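Local coordinates for DUF3809 domain-containing protein (Deinococcus radiodurans, PDB 3NQN) that is of unknown function but binds calcium ions and probably adopts a Bet v 1-like fold, an antiparallel sheet packed with a long helix, at residues D63-S68 with G86-V91. Sequence-based numbering, arbitrary orientation. Where two conformers were deposited one is given.
Sequences DLPFRS and GERAWV. With CA (calcium ion), chain C.
Arg88 reaches from the loop leading into strand 90-99 to the calcium-bound carboxylate of Asp63 on strand 60-73, in the antiparallel sheet of what is probably a Bet v 1-like fold. Its NH1 makes a weak, bent bond to Asp63 OD2 (3.4 Å, 135° at the hydrogen), part of a salt bridge; carboxylate and guanidinium planes stand 77° apart. Both carboxylate oxygens bind the calcium, OD1 at 2.5 Å and OD2 slightly farther. A calcium-bound water also accepts from Arg88 NH1 (2.9 Å) and donates to Asp63 O, tying the guanidinium to the metal's first shell a second time. Pro65 meets Arg88 tip to tip, its CG over one guanidinium face toward the rim, 3.6 Å from NH2. The Arg88 chain, extended from CG to NE, carries the guanidinium to the metal site. An alanine here would probably leave Asp63 OD2 and the metal-bound water without their NH1 partner and open a gap beside the Pro65 ring. Next along strand 60-73, Leu64 sets CG against Ala89 CB (3.8 Å) and CB against Val91 CG2, while a second water donates to both Asp63 O and Ala89 O. Strand 47-56 flanks Asp63, Leu64 and Phe66. Asp63 OD1 of the second subunit binds the same calcium, placing the ion between the two chains. Where strand 90-99 begins, Val91 N donates to Pro65 O at 2.9 Å, almost straight at 169°, and Phe66 CB lies 3.1 Å from Val91 O.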
loop_
_atom_site.group_PDB
_atom_site.type_symbol
_atom_site.label_atom_id
_atom_site.label_comp_id
_atom_site.label_asym_id
_atom_site.label_seq_id
_atom_site.Cartn_x
_atom_site.Cartn_y
_atom_site.Cartn_z
ATOM N N ASP A 63 -3.057 -4.450 0.372
ATOM C CA ASP A 63 -4.105 -3.692 -0.319
ATOM C C ASP A 63 -4.044 -3.888 -1.829
ATOM O O ASP A 63 -2.976 -3.782 -2.433
ATOM C CB ASP A 63 -3.994 -2.204 0.007
ATOM C CG ASP A 63 -2.558 -1.694 -0.060
ATOM O OD1 ASP A 63 -1.719 -2.119 0.786
ATOM O OD2 ASP A 63 -2.260 -0.869 -0.948
ATOM N N LEU A 64 -5.195 -4.210 -2.411
ATOM C CA LEU A 64 -5.351 -4.370 -3.861
ATOM C C LEU A 64 -6.260 -3.240 -4.350
ATOM O O LEU A 64 -7.449 -3.168 -3.962
ATOM C CB LEU A 64 -5.996 -5.731 -4.199
ATOM C CG LEU A 64 -5.150 -7.009 -4.131
ATOM C CD1 LEU A 64 -4.567 -7.257 -2.733
ATOM C CD2 LEU A 64 -5.995 -8.226 -4.609
ATOM N N PRO A 65 -5.729 -2.357 -5.205
ATOM C CA PRO A 65 -6.543 -1.245 -5.622
ATOM C C PRO A 65 -7.590 -1.627 -6.677
ATOM O O PRO A 65 -7.506 -2.702 -7.299
ATOM C CB PRO A 65 -5.521 -0.274 -6.209
ATOM C CG PRO A 65 -4.445 -1.150 -6.731
ATOM C CD PRO A 65 -4.380 -2.315 -5.805
ATOM N N PHE A 66 -8.603 -0.782 -6.795
ATOM C CA PHE A 66 -9.551 -0.838 -7.894
ATOM C C PHE A 66 -9.881 0.585 -8.261
ATOM O O PHE A 66 -9.717 1.509 -7.447
ATOM C CB PHE A 66 -10.837 -1.578 -7.523
ATOM C CG PHE A 66 -11.757 -0.798 -6.594
ATOM C CD1 PHE A 66 -12.724 0.071 -7.110
ATOM C CD2 PHE A 66 -11.672 -0.952 -5.229
ATOM C CE1 PHE A 66 -13.557 0.782 -6.269
ATOM C CE2 PHE A 66 -12.500 -0.234 -4.386
ATOM C CZ PHE A 66 -13.442 0.641 -4.918
ATOM N N ARG A 67 -10.331 0.757 -9.493
ATOM C CA ARG A 67 -10.799 2.020 -9.986
ATOM C C ARG A 67 -11.855 1.707 -11.052
ATOM O O ARG A 67 -11.615 0.895 -11.971
ATOM C CB ARG A 67 -9.648 2.820 -10.578
ATOM C CG ARG A 67 -9.958 4.282 -10.818
ATOM C CD ARG A 67 -8.675 5.077 -11.174
ATOM N NE ARG A 67 -8.896 6.530 -11.113
ATOM C CZ ARG A 67 -8.413 7.348 -10.163
ATOM N NH1 ARG A 67 -7.653 6.883 -9.167
ATOM N NH2 ARG A 67 -8.689 8.644 -10.217
ATOM N N SER A 68 -13.010 2.333 -10.929
ATOM C CA SER A 68 -14.111 2.094 -11.847
ATOM C C SER A 68 -14.735 3.399 -12.353
ATOM O O SER A 68 -14.821 4.384 -11.634
ATOM C CB SER A 68 -15.182 1.265 -11.174
ATOM O OG SER A 68 -14.687 -0.005 -10.754
ATOM N N GLY A 86 -0.018 -4.750 -14.119
ATOM C CA GLY A 86 0.258 -6.100 -13.614
ATOM C C GLY A 86 1.368 -6.183 -12.557
ATOM O O GLY A 86 1.673 -7.285 -12.059
ATOM N N GLU A 87 1.955 -5.028 -12.182
ATOM C CA GLU A 87 3.056 -4.977 -11.192
ATOM C C GLU A 87 2.613 -5.479 -9.820
ATOM O O GLU A 87 3.428 -5.951 -9.022
ATOM C CB GLU A 87 3.575 -3.550 -11.062
ATOM C CG GLU A 87 2.623 -2.636 -10.343
ATOM C CD GLU A 87 2.813 -1.205 -10.704
ATOM O OE1 GLU A 87 3.979 -0.790 -10.914
ATOM O OE2 GLU A 87 1.795 -0.489 -10.788
ATOM N N ARG A 88 1.331 -5.319 -9.522
ATOM C CA ARG A 88 0.794 -5.817 -8.280
ATOM C C ARG A 88 -0.631 -6.211 -8.471
ATOM O O ARG A 88 -1.278 -5.737 -9.372
ATOM C CB ARG A 88 0.937 -4.799 -7.152
ATOM C CG ARG A 88 0.263 -3.488 -7.391
ATOM C CD ARG A 88 0.188 -2.682 -6.094
ATOM N NE ARG A 88 -0.406 -1.364 -6.308
ATOM C CZ ARG A 88 -0.961 -0.617 -5.349
ATOM N NH1 ARG A 88 -1.043 -1.063 -4.097
ATOM N NH2 ARG A 88 -1.465 0.561 -5.651
ATOM N N ALA A 89 -1.102 -7.116 -7.619
ATOM C CA ALA A 89 -2.475 -7.603 -7.663
ATOM C C ALA A 89 -3.467 -6.455 -7.530
ATOM O O ALA A 89 -3.204 -5.473 -6.848
ATOM C CB ALA A 89 -2.701 -8.622 -6.573
ATOM N N TRP A 90 -4.586 -6.570 -8.240
ATOM C CA TRP A 90 -5.596 -5.539 -8.246
ATOM C C TRP A 90 -6.972 -6.186 -8.395
ATOM O O TRP A 90 -7.073 -7.389 -8.605
ATOM C CB TRP A 90 -5.332 -4.521 -9.365
ATOM C CG TRP A 90 -5.272 -5.123 -10.803
ATOM C CD1 TRP A 90 -4.221 -5.768 -11.375
ATOM C CD2 TRP A 90 -6.278 -5.010 -11.822
ATOM N NE1 TRP A 90 -4.523 -6.119 -12.677
ATOM C CE2 TRP A 90 -5.788 -5.676 -12.969
ATOM C CE3 TRP A 90 -7.578 -4.464 -11.854
ATOM C CZ2 TRP A 90 -6.531 -5.782 -14.148
ATOM C CZ3 TRP A 90 -8.314 -4.567 -13.025
ATOM C CH2 TRP A 90 -7.788 -5.227 -14.161
ATOM N N VAL A 91 -8.013 -5.387 -8.208
ATOM C CA VAL A 91 -9.379 -5.867 -8.279
ATOM C C VAL A 91 -10.184 -5.051 -9.291
ATOM O O VAL A 91 -9.986 -3.832 -9.415
ATOM C CB VAL A 91 -10.075 -5.745 -6.879
ATOM C CG1 VAL A 91 -11.579 -6.078 -6.974
ATOM C CG2 VAL A 91 -9.381 -6.635 -5.856
HETATM CA CA CA C . 0.238 -1.040 -0.310
HETATM O O HOH W 1 -1.621 -5.168 -4.497
HETATM O O HOH W 2 -0.338 -2.866 -1.998
HETATM O O HOH W 3 -9.952 -1.683 -11.309
HETATM O O HOH W 4 0.217 0.766 -1.936
HETATM O O HOH W 5 -0.467 0.635 1.116
HETATM O O HOH W 6 1.348 -2.377 1.446
#